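Local coordinates for conserved hypothetical protein MTH1747 (Methanothermobacter thermautotrophicus, PDB 1I36) that is of unknown function but binds NADP in a Rossmann-type domain and structurally resembles the 3-hydroxyacid dehydrogenases, at residues A[109-114]-A[157-162]; A[123-128]-A[143-148]; A[50-55]-A[77-82]. The protein carries 1 engineered substitution. One frame throughout, in Å; residues are numbered along the deposited sequence.

Contact 1: A[109-114]-A[157-162]; sequences DAAIMG and AIKMLR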
ATOM      1  N   ASP A 109      19.382  17.139  11.982  1.00  8.37           N
ATOM      2  CA  ASP A 109      19.179  15.734  11.554  1.00  9.78           C
ATOM      3  C   ASP A 109      18.869  15.855  10.048  1.00 11.73           C
ATOM      4  O   ASP A 109      17.833  16.404   9.703  1.00 12.86           O
ATOM      5  CB  ASP A 109      17.959  15.194  12.309  1.00  9.34           C
ATOM      6  CG  ASP A 109      17.544  13.808  11.875  1.00 13.17           C
ATOM      7  OD1 ASP A 109      18.281  13.152  11.099  1.00 11.00           O
ATOM      8  OD2 ASP A 109      16.458  13.377  12.312  1.00  9.85           O
ATOM      9  N   ALA A 110      19.791  15.461   9.164  1.00 12.70           N
ATOM     10  CA  ALA A 110      19.500  15.526   7.717  1.00 11.98           C
ATOM     11  C   ALA A 110      19.231  14.082   7.287  1.00 14.00           C
ATOM     12  O   ALA A 110      19.897  13.181   7.762  1.00 13.92           O
ATOM     13  CB  ALA A 110      20.713  16.080   6.953  1.00 12.40           C
ATOM     14  N   ALA A 111      18.286  13.861   6.376  1.00 13.90           N
ATOM     15  CA  ALA A 111      17.993  12.498   5.907  1.00 12.36           C
ATOM     16  C   ALA A 111      17.883  12.537   4.380  1.00 14.50           C
ATOM     17  O   ALA A 111      17.097  13.320   3.820  1.00 12.20           O
ATOM     18  CB  ALA A 111      16.675  11.980   6.525  1.00 12.58           C
ATOM     19  N   ILE A 112      18.669  11.684   3.736  1.00 15.55           N
ATOM     20  CA  ILE A 112      18.718  11.570   2.283  1.00 20.94           C
ATOM     21  C   ILE A 112      17.479  10.769   1.869  1.00 22.58           C
ATOM     22  O   ILE A 112      17.274   9.649   2.339  1.00 21.42           O
ATOM     23  CB  ILE A 112      20.011  10.851   1.843  1.00 20.51           C
ATOM     24  CG1 ILE A 112      21.204  11.787   2.110  1.00 22.47           C
ATOM     25  CG2 ILE A 112      19.965  10.539   0.326  1.00 21.70           C
ATOM     26  CD1 ILE A 112      22.594  11.157   1.850  1.00 24.52           C
ATOM     27  N   MET A 113      16.646  11.379   1.035  1.00 24.11           N
ATOM     28  CA  MET A 113      15.383  10.782   0.594  1.00 29.38           C
ATOM     29  C   MET A 113      15.423  10.168  -0.800  1.00 34.76           C
ATOM     30  O   MET A 113      14.467  10.286  -1.560  1.00 40.16           O
ATOM     31  CB  MET A 113      14.281  11.853   0.649  1.00 26.61           C
ATOM     32  CG  MET A 113      14.041  12.411   2.046  1.00 24.50           C
ATOM     33  SD  MET A 113      13.622  11.080   3.128  1.00 27.05           S
ATOM     34  CE  MET A 113      11.939  10.810   2.741  1.00 26.67           C
ATOM     35  N   GLY A 114      16.505   9.475  -1.114  1.00 37.61           N
ATOM     36  CA  GLY A 114      16.621   8.871  -2.422  1.00 40.95           C
ATOM     37  C   GLY A 114      17.939   8.157  -2.623  1.00 41.79           C
ATOM     38  O   GLY A 114      18.577   7.708  -1.658  1.00 40.91           O
ATOM     39  N   ALA A 157      13.106   9.997  11.387  1.00 11.05           N
ATOM     40  CA  ALA A 157      11.849   9.280  11.604  1.00 10.33           C
ATOM     41  C   ALA A 157      11.009   9.293  10.339  1.00 11.74           C
ATOM     42  O   ALA A 157      10.359   8.317  10.056  1.00 12.12           O
ATOM     43  CB  ALA A 157      11.020   9.906  12.762  1.00 12.93           C
ATOM     44  N   ILE A 158      10.855  10.464   9.726  1.00 13.60           N
ATOM     45  CA  ILE A 158      10.097  10.576   8.489  1.00 15.34           C
ATOM     46  C   ILE A 158      10.658   9.649   7.394  1.00 15.61           C
ATOM     47  O   ILE A 158       9.903   8.983   6.649  1.00 13.96           O
ATOM     48  CB  ILE A 158      10.109  12.031   7.960  1.00 14.64           C
ATOM     49  CG1 ILE A 158       9.262  12.921   8.861  1.00 15.73           C
ATOM     50  CG2 ILE A 158       9.522  12.080   6.510  1.00 15.89           C
ATOM     51  CD1 ILE A 158       9.715  14.422   8.853  1.00 15.04           C
ATOM     52  N   LYS A 159      11.981   9.612   7.269  1.00 14.42           N
ATOM     53  CA  LYS A 159      12.608   8.771   6.252  1.00 16.60           C
ATOM     54  C   LYS A 159      12.315   7.276   6.487  1.00 16.35           C
ATOM     55  O   LYS A 159      11.944   6.535   5.556  1.00 16.52           O
ATOM     56  CB  LYS A 159      14.119   8.986   6.244  1.00 18.20           C
ATOM     57  CG  LYS A 159      14.851   8.069   5.250  1.00 20.97           C
ATOM     58  CD  LYS A 159      16.334   8.258   5.299  1.00 24.89           C
ATOM     59  CE  LYS A 159      17.027   7.152   4.524  1.00 33.21           C
ATOM     60  NZ  LYS A 159      16.747   5.853   5.210  1.00 39.18           N
ATOM     61  N   MET A 160      12.463   6.856   7.734  1.00 12.94           N
ATOM     62  CA  MET A 160      12.233   5.471   8.151  1.00 14.26           C
ATOM     63  C   MET A 160      10.746   5.107   7.988  1.00 15.53           C
ATOM     64  O   MET A 160      10.422   3.989   7.595  1.00 17.24           O
ATOM     65  CB  MET A 160      12.659   5.324   9.623  1.00 15.02           C
ATOM     66  CG  MET A 160      12.257   4.053  10.322  1.00 25.04           C
ATOM     67  SD  MET A 160      10.519   3.909  10.996  1.00 30.94           S
ATOM     68  CE  MET A 160      10.620   4.639  12.629  1.00 11.04           C
ATOM     69  N   LEU A 161       9.852   6.040   8.305  1.00 12.07           N
ATOM     70  CA  LEU A 161       8.416   5.772   8.163  1.00 14.05           C
ATOM     71  C   LEU A 161       8.010   5.597   6.708  1.00 15.53           C
ATOM     72  O   LEU A 161       7.217   4.698   6.385  1.00 15.69           O
ATOM     73  CB  LEU A 161       7.596   6.858   8.849  1.00 15.31           C
ATOM     74  CG  LEU A 161       7.724   6.731  10.373  1.00 17.12           C
ATOM     75  CD1 LEU A 161       7.171   7.961  11.069  1.00 19.78           C
ATOM     76  CD2 LEU A 161       6.996   5.478  10.848  1.00 19.36           C
ATOM     77  N   ARG A 162       8.573   6.416   5.824  1.00 14.86           N
ATOM     78  CA  ARG A 162       8.291   6.305   4.397  1.00 20.26           C
ATOM     79  C   ARG A 162       8.806   4.966   3.896  1.00 21.64           C
ATOM     80  O   ARG A 162       8.151   4.290   3.088  1.00 24.48           O
ATOM     81  CB  ARG A 162       8.952   7.429   3.590  1.00 21.64           C
ATOM     82  CG  ARG A 162       8.648   7.309   2.080  1.00 28.18           C
ATOM     83  CD  ARG A 162       9.100   8.483   1.227  1.00 34.36           C
ATOM     84  NE  ARG A 162      10.403   8.235   0.613  1.00 42.05           N
ATOM     85  CZ  ARG A 162      10.954   8.996  -0.336  1.00 44.96           C
ATOM     86  NH1 ARG A 162      10.317  10.064  -0.813  1.00 44.66           N
ATOM     87  NH2 ARG A 162      12.197   8.741  -0.739  1.00 47.72           N
TER
HETATM   88  O   HOH W   1      11.839  12.132  -2.645  1.00 58.08           O
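Lys-159 and Arg-162, one turn apart on the helix, both leave it with CG anti to the backbone N (chi1 177° and -180°); Lys-159 reaches across to Ala-111 and Ile-112, Arg-162 to Met-113 just past the strand end. Met-113 answers with a chain bent at chi2 and chi3, which folds its thioether back toward the helix. The outcome illustrates how two basic side chains can divide the work, the lysine making its contacts through methylenes, the arginine through its guanidinium. Lys-159 packs its methylenes against the strand: its CB is 3.8 Å from Met-113 SD, and its CD packs on Ala-111 CB at 3.9 Å. Farther out, Lys-159 CE comes within 3.3 Å of Ile-112 O, and the chain bends only at chi4. The methionine and lysine chains run antiparallel, thioether beside methylenes. Arg-162 is held from two sides. Met-113 CE sits over the centre of one guanidinium face, 3.6 Å above the plane, while Arg-162 NH2 donates to Met-113 O at 2.9 Å. That bond is bent, 132° at the hydrogen, and NH2 stands above the carbonyl plane. Water 1 lies at the guanidinium edge, in plane, accepting from Arg-162 NH1 at 3.2 Å and donating weakly to Met-113 O.

The contact joins strand 106-112 of the nucleotide-binding domain to the long helix 154-182. Ile-112 touches the bound NADP with its side chain, whereas Lys-159 packs on Asn-89, a residue of the NADP site. Met-192 of the second subunit packs on Met-113. Chemically, the single direct hydrogen bond and the methyl group over the face would be expected to limit how freely the guanidinium turns, and the positive charge beside Met-113 O would probably polarise that carbonyl.

Contact 2: A[123-128]-A[143-148]; sequences IRIIAS and LNIEVR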
ATOM      1  N   ILE A 123      19.837  15.177  -5.054  1.00 20.68           N
ATOM      2  CA  ILE A 123      19.015  14.390  -4.156  1.00 22.22           C
ATOM      3  C   ILE A 123      18.276  15.250  -3.147  1.00 20.89           C
ATOM      4  O   ILE A 123      18.818  16.250  -2.675  1.00 20.68           O
ATOM      5  CB  ILE A 123      19.894  13.321  -3.455  1.00 24.37           C
ATOM      6  CG1 ILE A 123      19.026  12.246  -2.824  1.00 29.99           C
ATOM      7  CG2 ILE A 123      20.907  13.947  -2.500  1.00 24.03           C
ATOM      8  CD1 ILE A 123      18.183  11.541  -3.827  1.00 34.91           C
ATOM      9  N   ARG A 124      17.004  14.930  -2.907  1.00 20.01           N
ATOM     10  CA  ARG A 124      16.247  15.659  -1.910  1.00 18.82           C
ATOM     11  C   ARG A 124      16.752  15.214  -0.530  1.00 18.24           C
ATOM     12  O   ARG A 124      16.955  14.006  -0.262  1.00 16.02           O
ATOM     13  CB  ARG A 124      14.751  15.378  -2.030  1.00 22.18           C
ATOM     14  CG  ARG A 124      13.859  15.944  -0.887  1.00 24.21           C
ATOM     15  CD  ARG A 124      14.052  17.442  -0.578  1.00 27.83           C
ATOM     16  NE  ARG A 124      13.951  18.340  -1.737  1.00 30.10           N
ATOM     17  CZ  ARG A 124      12.812  18.804  -2.258  1.00 32.34           C
ATOM     18  NH1 ARG A 124      11.643  18.446  -1.739  1.00 31.79           N
ATOM     19  NH2 ARG A 124      12.847  19.685  -3.261  1.00 30.35           N
ATOM     20  N   ILE A 125      17.029  16.206   0.316  1.00 14.92           N
ATOM     21  CA  ILE A 125      17.468  15.927   1.669  1.00 11.13           C
ATOM     22  C   ILE A 125      16.480  16.638   2.594  1.00 12.72           C
ATOM     23  O   ILE A 125      16.234  17.832   2.432  1.00 16.24           O
ATOM     24  CB  ILE A 125      18.866  16.529   1.898  1.00 14.15           C
ATOM     25  CG1 ILE A 125      19.895  15.806   1.043  1.00 15.04           C
ATOM     26  CG2 ILE A 125      19.251  16.489   3.396  1.00 10.52           C
ATOM     27  CD1 ILE A 125      21.242  16.549   1.052  1.00 18.65           C
ATOM     28  N   ILE A 126      15.902  15.940   3.553  1.00 11.35           N
ATOM     29  CA  ILE A 126      15.018  16.652   4.479  1.00 13.27           C
ATOM     30  C   ILE A 126      15.846  16.867   5.762  1.00 13.84           C
ATOM     31  O   ILE A 126      16.717  16.049   6.087  1.00 13.38           O
ATOM     32  CB  ILE A 126      13.673  15.926   4.739  1.00 13.12           C
ATOM     33  CG1 ILE A 126      13.911  14.539   5.326  1.00 16.10           C
ATOM     34  CG2 ILE A 126      12.858  15.833   3.398  1.00 13.82           C
ATOM     35  CD1 ILE A 126      12.592  13.859   5.840  1.00 16.27           C
ATOM     36  N   ALA A 127      15.579  17.958   6.473  1.00 13.97           N
ATOM     37  CA  ALA A 127      16.357  18.295   7.673  1.00 14.50           C
ATOM     38  C   ALA A 127      15.456  18.819   8.779  1.00 14.52           C
ATOM     39  O   ALA A 127      14.500  19.574   8.532  1.00 12.35           O
ATOM     40  CB  ALA A 127      17.437  19.360   7.295  1.00 12.77           C
ATOM     41  N   SER A 128      15.779  18.422  10.011  1.00 15.35           N
ATOM     42  CA  SER A 128      14.979  18.827  11.154  1.00 11.54           C
ATOM     43  C   SER A 128      15.865  19.359  12.275  1.00 14.24           C
ATOM     44  O   SER A 128      17.033  18.989  12.379  1.00 12.80           O
ATOM     45  CB  SER A 128      14.106  17.658  11.623  1.00  9.09           C
ATOM     46  OG  SER A 128      14.868  16.649  12.281  1.00 12.22           O
ATOM     47  N   LEU A 143      22.491  22.550  -3.437  1.00 18.47           N
ATOM     48  CA  LEU A 143      21.884  21.415  -2.767  1.00 17.62           C
ATOM     49  C   LEU A 143      20.358  21.510  -2.858  1.00 18.12           C
ATOM     50  O   LEU A 143      19.819  22.541  -3.290  1.00 16.48           O
ATOM     51  CB  LEU A 143      22.400  21.287  -1.309  1.00 16.74           C
ATOM     52  CG  LEU A 143      23.925  21.080  -1.202  1.00 16.88           C
ATOM     53  CD1 LEU A 143      24.321  20.670   0.238  1.00 17.67           C
ATOM     54  CD2 LEU A 143      24.366  19.994  -2.173  1.00 17.62           C
ATOM     55  N   ASN A 144      19.668  20.460  -2.418  1.00 15.72           N
ATOM     56  CA  ASN A 144      18.211  20.408  -2.514  1.00 16.88           C
ATOM     57  C   ASN A 144      17.656  20.005  -1.152  1.00 17.76           C
ATOM     58  O   ASN A 144      17.123  18.919  -0.994  1.00 16.83           O
ATOM     59  CB  ASN A 144      17.867  19.342  -3.582  1.00 17.06           C
ATOM     60  CG  ASN A 144      16.380  19.205  -3.841  1.00 16.28           C
ATOM     61  OD1 ASN A 144      15.570  20.038  -3.424  1.00 16.13           O
ATOM     62  ND2 ASN A 144      16.022  18.166  -4.583  1.00 18.84           N
ATOM     63  N   ILE A 145      17.757  20.910  -0.180  1.00 17.22           N
ATOM     64  CA  ILE A 145      17.321  20.639   1.196  1.00 14.75           C
ATOM     65  C   ILE A 145      15.925  21.223   1.447  1.00 14.20           C
ATOM     66  O   ILE A 145      15.556  22.253   0.890  1.00 11.36           O
ATOM     67  CB  ILE A 145      18.326  21.297   2.198  1.00 16.44           C
ATOM     68  CG1 ILE A 145      19.729  20.699   2.013  1.00 12.88           C
ATOM     69  CG2 ILE A 145      17.851  21.053   3.666  1.00 15.40           C
ATOM     70  CD1 ILE A 145      20.912  21.685   2.372  1.00 14.24           C
ATOM     71  N   GLU A 146      15.162  20.540   2.282  1.00 14.24           N
ATOM     72  CA  GLU A 146      13.832  20.968   2.660  1.00 15.86           C
ATOM     73  C   GLU A 146      13.724  20.693   4.169  1.00 16.54           C
ATOM     74  O   GLU A 146      14.160  19.643   4.648  1.00 14.32           O
ATOM     75  CB  GLU A 146      12.789  20.152   1.895  1.00 16.94           C
ATOM     76  CG  GLU A 146      11.390  20.375   2.346  1.00 26.36           C
ATOM     77  CD  GLU A 146      10.417  19.544   1.536  1.00 30.37           C
ATOM     78  OE1 GLU A 146      10.381  18.311   1.741  1.00 31.32           O
ATOM     79  OE2 GLU A 146       9.718  20.130   0.678  1.00 30.13           O
ATOM     80  N   VAL A 147      13.171  21.645   4.907  1.00 15.74           N
ATOM     81  CA  VAL A 147      13.011  21.506   6.359  1.00 17.45           C
ATOM     82  C   VAL A 147      11.715  20.759   6.682  1.00 19.13           C
ATOM     83  O   VAL A 147      10.690  21.038   6.098  1.00 18.57           O
ATOM     84  CB  VAL A 147      12.946  22.902   7.068  1.00 18.30           C
ATOM     85  CG1 VAL A 147      12.652  22.736   8.618  1.00 17.19           C
ATOM     86  CG2 VAL A 147      14.247  23.650   6.852  1.00 19.91           C
ATOM     87  N   ARG A 148      11.769  19.793   7.588  1.00 16.15           N
ATOM     88  CA  ARG A 148      10.567  19.055   8.003  1.00 20.41           C
ATOM     89  C   ARG A 148      10.648  18.885   9.514  1.00 19.92           C
ATOM     90  O   ARG A 148      11.737  18.976  10.079  1.00 19.16           O
ATOM     91  CB  ARG A 148      10.538  17.652   7.356  1.00 20.62           C
ATOM     92  CG  ARG A 148      10.343  17.651   5.848  1.00 22.40           C
ATOM     93  CD  ARG A 148       8.892  17.898   5.518  1.00 24.52           C
ATOM     94  NE  ARG A 148       8.627  18.001   4.082  1.00 26.90           N
ATOM     95  CZ  ARG A 148       7.404  17.991   3.564  1.00 26.68           C
ATOM     96  NH1 ARG A 148       6.350  17.878   4.367  1.00 26.97           N
ATOM     97  NH2 ARG A 148       7.230  18.133   2.255  1.00 26.63           N
TER
HETATM   98  O   HOH W   2      20.953  17.903  -2.206  1.00 15.53           O
HETATM   99  O   HOH W   3      10.768  16.067   0.060  1.00 72.11           O
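Arg-124 and Asn-144 cross at about a right angle, guanidinium and amide planes 83° apart, and the arginine grips one oxygen side-on with two nitrogens. Arg-124 NH2 reaches Asn-144 OD1 at 2.8 Å in the amide plane, on a lone pair; NE, 2.9 Å from the same OD1, stands above that plane. Bends at chi2 and chi3 (both 52°) curl the arginine back over strand 144-147. Its NH1 also pairs with Glu-146 OE2 at 3.5 Å, through charge alone, since the oxygen lies well out of the guanidinium plane. Water 3 bridges NH1 to Glu-146 OE1. Arg-148 takes that OE1 with NE and NH2, both from the same face of the carboxylate, which completes a salt-bridge network; its NH1 pairs with Glu-191 and Asp-188 of the second subunit.

The backbones pair in parallel, with Glu-146 N donating to Ile-125 O at 2.9 Å and Arg-148 N to Ala-127 O. Ala-127 CB meets Ile-145 CG2 at 4.0 Å on the face that carries Ile-125 and Val-147. Helix 132-136, the crossover of this beta-alpha-beta unit, covers that face through Phe-135 and Met-136, while helix 154-182 packs on Ile-126 and strand 106-112 flanks strand 124-128.

Contact 3: A[50-55]-A[77-82]; sequences SEEDVY and GRHVRG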
ATOM      1  N   SER A  50      43.507  19.754   9.578  1.00 30.06           N
ATOM      2  CA  SER A  50      43.452  18.975  10.813  1.00 30.04           C
ATOM      3  C   SER A  50      41.999  18.694  11.198  1.00 30.01           C
ATOM      4  O   SER A  50      41.078  19.370  10.732  1.00 29.53           O
ATOM      5  CB  SER A  50      44.155  19.708  11.958  1.00 30.79           C
ATOM      6  OG  SER A  50      43.394  20.817  12.425  1.00 33.13           O
ATOM      7  N   GLU A  51      41.817  17.710  12.070  1.00 28.98           N
ATOM      8  CA  GLU A  51      40.510  17.301  12.558  1.00 30.54           C
ATOM      9  C   GLU A  51      39.837  18.489  13.230  1.00 30.88           C
ATOM     10  O   GLU A  51      38.677  18.784  12.956  1.00 30.34           O
ATOM     11  CB  GLU A  51      40.685  16.140  13.536  1.00 31.39           C
ATOM     12  CG  GLU A  51      39.421  15.496  14.089  1.00 33.70           C
ATOM     13  CD  GLU A  51      39.728  14.536  15.253  1.00 36.23           C
ATOM     14  OE1 GLU A  51      40.847  13.978  15.271  1.00 37.84           O
ATOM     15  OE2 GLU A  51      38.870  14.352  16.148  1.00 33.07           O
ATOM     16  N   GLU A  52      40.583  19.202  14.069  1.00 31.44           N
ATOM     17  CA  GLU A  52      40.054  20.372  14.767  1.00 33.43           C
ATOM     18  C   GLU A  52      39.719  21.555  13.863  1.00 32.59           C
ATOM     19  O   GLU A  52      38.801  22.323  14.160  1.00 32.78           O
ATOM     20  CB  GLU A  52      40.964  20.781  15.922  1.00 36.95           C
ATOM     21  CG  GLU A  52      40.669  19.943  17.178  1.00 42.28           C
ATOM     22  CD  GLU A  52      41.594  20.231  18.354  1.00 46.95           C
ATOM     23  OE1 GLU A  52      41.769  21.426  18.723  1.00 46.79           O
ATOM     24  OE2 GLU A  52      42.115  19.242  18.923  1.00 46.48           O
ATOM     25  N   ASP A  53      40.417  21.669  12.738  1.00 31.59           N
ATOM     26  CA  ASP A  53      40.125  22.746  11.807  1.00 31.53           C
ATOM     27  C   ASP A  53      38.759  22.464  11.144  1.00 30.45           C
ATOM     28  O   ASP A  53      37.977  23.382  10.919  1.00 27.07           O
ATOM     29  CB  ASP A  53      41.232  22.881  10.758  1.00 30.61           C
ATOM     30  CG  ASP A  53      41.067  24.117   9.884  1.00 30.93           C
ATOM     31  OD1 ASP A  53      40.489  25.114  10.353  1.00 33.59           O
ATOM     32  OD2 ASP A  53      41.490  24.085   8.714  1.00 35.01           O
ATOM     33  N   VAL A  54      38.469  21.185  10.899  1.00 28.38           N
ATOM     34  CA  VAL A  54      37.201  20.776  10.292  1.00 25.81           C
ATOM     35  C   VAL A  54      36.083  21.218  11.209  1.00 24.28           C
ATOM     36  O   VAL A  54      35.174  21.919  10.778  1.00 24.49           O
ATOM     37  CB  VAL A  54      37.145  19.236  10.117  1.00 24.53           C
ATOM     38  CG1 VAL A  54      35.735  18.788   9.657  1.00 24.48           C
ATOM     39  CG2 VAL A  54      38.163  18.822   9.102  1.00 22.40           C
ATOM     40  N   TYR A  55      36.229  20.908  12.504  1.00 22.78           N
ATOM     41  CA  TYR A  55      35.233  21.244  13.521  1.00 23.12           C
ATOM     42  C   TYR A  55      34.979  22.714  13.661  1.00 22.17           C
ATOM     43  O   TYR A  55      33.983  23.090  14.261  1.00 21.56           O
ATOM     44  CB  TYR A  55      35.623  20.700  14.917  1.00 21.03           C
ATOM     45  CG  TYR A  55      35.873  19.206  14.963  1.00 23.20           C
ATOM     46  CD1 TYR A  55      35.262  18.343  14.039  1.00 22.73           C
ATOM     47  CD2 TYR A  55      36.698  18.644  15.945  1.00 24.37           C
ATOM     48  CE1 TYR A  55      35.472  16.949  14.101  1.00 20.14           C
ATOM     49  CE2 TYR A  55      36.912  17.256  16.014  1.00 22.51           C
ATOM     50  CZ  TYR A  55      36.294  16.422  15.092  1.00 22.43           C
ATOM     51  OH  TYR A  55      36.495  15.061  15.177  1.00 22.37           O
ATOM     52  N   GLY A  77      31.755  17.094  19.101  1.00 18.14           N
ATOM     53  CA  GLY A  77      31.021  17.874  20.089  1.00 20.97           C
ATOM     54  C   GLY A  77      31.823  18.676  21.102  1.00 24.07           C
ATOM     55  O   GLY A  77      31.271  19.551  21.780  1.00 23.03           O
ATOM     56  N   ARG A  78      33.085  18.310  21.288  1.00 22.86           N
ATOM     57  CA  ARG A  78      33.957  19.034  22.212  1.00 26.40           C
ATOM     58  C   ARG A  78      34.423  20.336  21.566  1.00 28.60           C
ATOM     59  O   ARG A  78      34.946  21.212  22.254  1.00 31.34           O
ATOM     60  CB  ARG A  78      35.212  18.200  22.525  1.00 26.81           C
ATOM     61  CG  ARG A  78      34.981  17.027  23.427  1.00 29.21           C
ATOM     62  CD  ARG A  78      36.214  16.148  23.530  1.00 31.51           C
ATOM     63  NE  ARG A  78      35.817  14.915  24.173  1.00 36.01           N
ATOM     64  CZ  ARG A  78      36.035  13.703  23.686  1.00 32.95           C
ATOM     65  NH1 ARG A  78      36.682  13.526  22.537  1.00 28.24           N
ATOM     66  NH2 ARG A  78      35.513  12.669  24.321  1.00 37.91           N
ATOM     67  N   HIS A  79      34.247  20.460  20.247  1.00 26.13           N
ATOM     68  CA  HIS A  79      34.713  21.622  19.520  1.00 24.39           C
ATOM     69  C   HIS A  79      33.725  22.439  18.677  1.00 27.15           C
ATOM     70  O   HIS A  79      33.809  23.668  18.621  1.00 24.55           O
ATOM     71  CB  HIS A  79      35.871  21.189  18.617  1.00 25.51           C
ATOM     72  CG  HIS A  79      37.003  20.535  19.351  1.00 30.61           C
ATOM     73  ND1 HIS A  79      37.114  19.164  19.486  1.00 34.78           N
ATOM     74  CD2 HIS A  79      38.073  21.062  19.993  1.00 30.42           C
ATOM     75  CE1 HIS A  79      38.205  18.876  20.177  1.00 31.22           C
ATOM     76  NE2 HIS A  79      38.804  20.010  20.496  1.00 33.79           N
ATOM     77  N   VAL A  80      32.831  21.758  17.960  1.00 25.11           N
ATOM     78  CA  VAL A  80      31.900  22.440  17.063  1.00 23.56           C
ATOM     79  C   VAL A  80      31.047  23.491  17.746  1.00 21.65           C
ATOM     80  O   VAL A  80      30.414  23.220  18.765  1.00 24.09           O
ATOM     81  CB  VAL A  80      30.973  21.406  16.342  1.00 22.49           C
ATOM     82  CG1 VAL A  80      29.919  22.133  15.516  1.00 24.70           C
ATOM     83  CG2 VAL A  80      31.828  20.506  15.439  1.00 16.94           C
ATOM     84  N   ARG A  81      31.031  24.691  17.179  1.00 21.79           N
ATOM     85  CA  ARG A  81      30.228  25.780  17.716  1.00 23.75           C
ATOM     86  C   ARG A  81      29.244  26.269  16.644  1.00 23.87           C
ATOM     87  O   ARG A  81      28.314  27.024  16.935  1.00 22.86           O
ATOM     88  CB  ARG A  81      31.120  26.922  18.212  1.00 28.99           C
ATOM     89  CG  ARG A  81      31.777  26.629  19.561  1.00 31.33           C
ATOM     90  CD  ARG A  81      32.648  27.776  19.996  1.00 35.08           C
ATOM     91  NE  ARG A  81      33.333  27.433  21.237  1.00 38.10           N
ATOM     92  CZ  ARG A  81      32.839  27.642  22.455  1.00 39.25           C
ATOM     93  NH1 ARG A  81      31.642  28.215  22.612  1.00 34.47           N
ATOM     94  NH2 ARG A  81      33.518  27.203  23.514  1.00 39.47           N
ATOM     95  N   GLY A  82      29.434  25.787  15.421  1.00 23.31           N
ATOM     96  CA  GLY A  82      28.529  26.129  14.326  1.00 21.27           C
ATOM     97  C   GLY A  82      27.420  25.075  14.305  1.00 21.56           C
ATOM     98  O   GLY A  82      26.929  24.634  15.363  1.00 21.36           O
TER
HETATM   99  O   HOH W   4      32.068  24.989  14.280  1.00 37.55           O
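At the rim of the Rossmann-type domain, the short helix 51-55 meets the loop that leads from helix 69-77 into strand 83-86, and His-79 and Val-80 of the loop close on Glu-52 and Tyr-55 of the helix. His-79 meets both helix residues. Glu-52 CG lies over one face of its ring, 3.9 Å from the centroid, a CH-pi contact. The carboxylate beyond it is stacked on the imidazole, the planes 21° apart, with Glu-52 CD 3.5 Å from His-79 NE2. Tyr-55 approaches differently: its ring plane is only 22° from that of His-79, but a large lateral offset, with centroids 5.6 Å apart, allows little overlap, and Tyr-55 CD2 meets His-79 ND1 at 3.6 Å. An alanine in place of His-79 would probably leave Glu-52 CG without its aromatic face and open a gap beside Tyr-55 CD2, though the contact of Tyr-55 CB with the CB at this position could remain.

Both elements belong to the repeated alternation of strand and helix that builds a nucleotide-binding fold, and here the helix begins with a textbook N-cap: Ser-50 OG accepts from Asp-53 N at 3.1 Å. Glu-51, in the same turn, contacts the tyrosine at two points. Chi1 of -56° sets Tyr-55 CG beside the backbone N, and the ring lies with Glu-51 O over the centre of one face, while Tyr-55 OH donates to Glu-51 OE2 at 2.7 Å. At the base of the side chain, Tyr-55 CB packs on Val-80 CG2 at 3.8 Å. Water 4 accepts from Gly-82 N and donates to Tyr-55 O at 2.7 Å, a bridge between backbones. Tyr-55 also touches Arg-75, a residue that binds NADP.

Following the chain from the N terminus, contact 3 is the first to close, returning the loop after helix 69-77 to helix 51-55 at the domain rim. The chain then reaches strand 106-112, where contact 1 opens. Before it closes, contact 2 opens and shuts, pairing strands 124-128 and 144-147 within the longer loop that helix 154-182 completes. Contacts 1 and 2 therefore nest, while contact 3 stands in series with both, its centre about 26 Å and 23 Å from theirs. Strands 106-112 and 124-128 are sheet neighbours, with a probable hydrogen bond from Ala-111 N to Ile-126 O, and both contacts touch the second subunit.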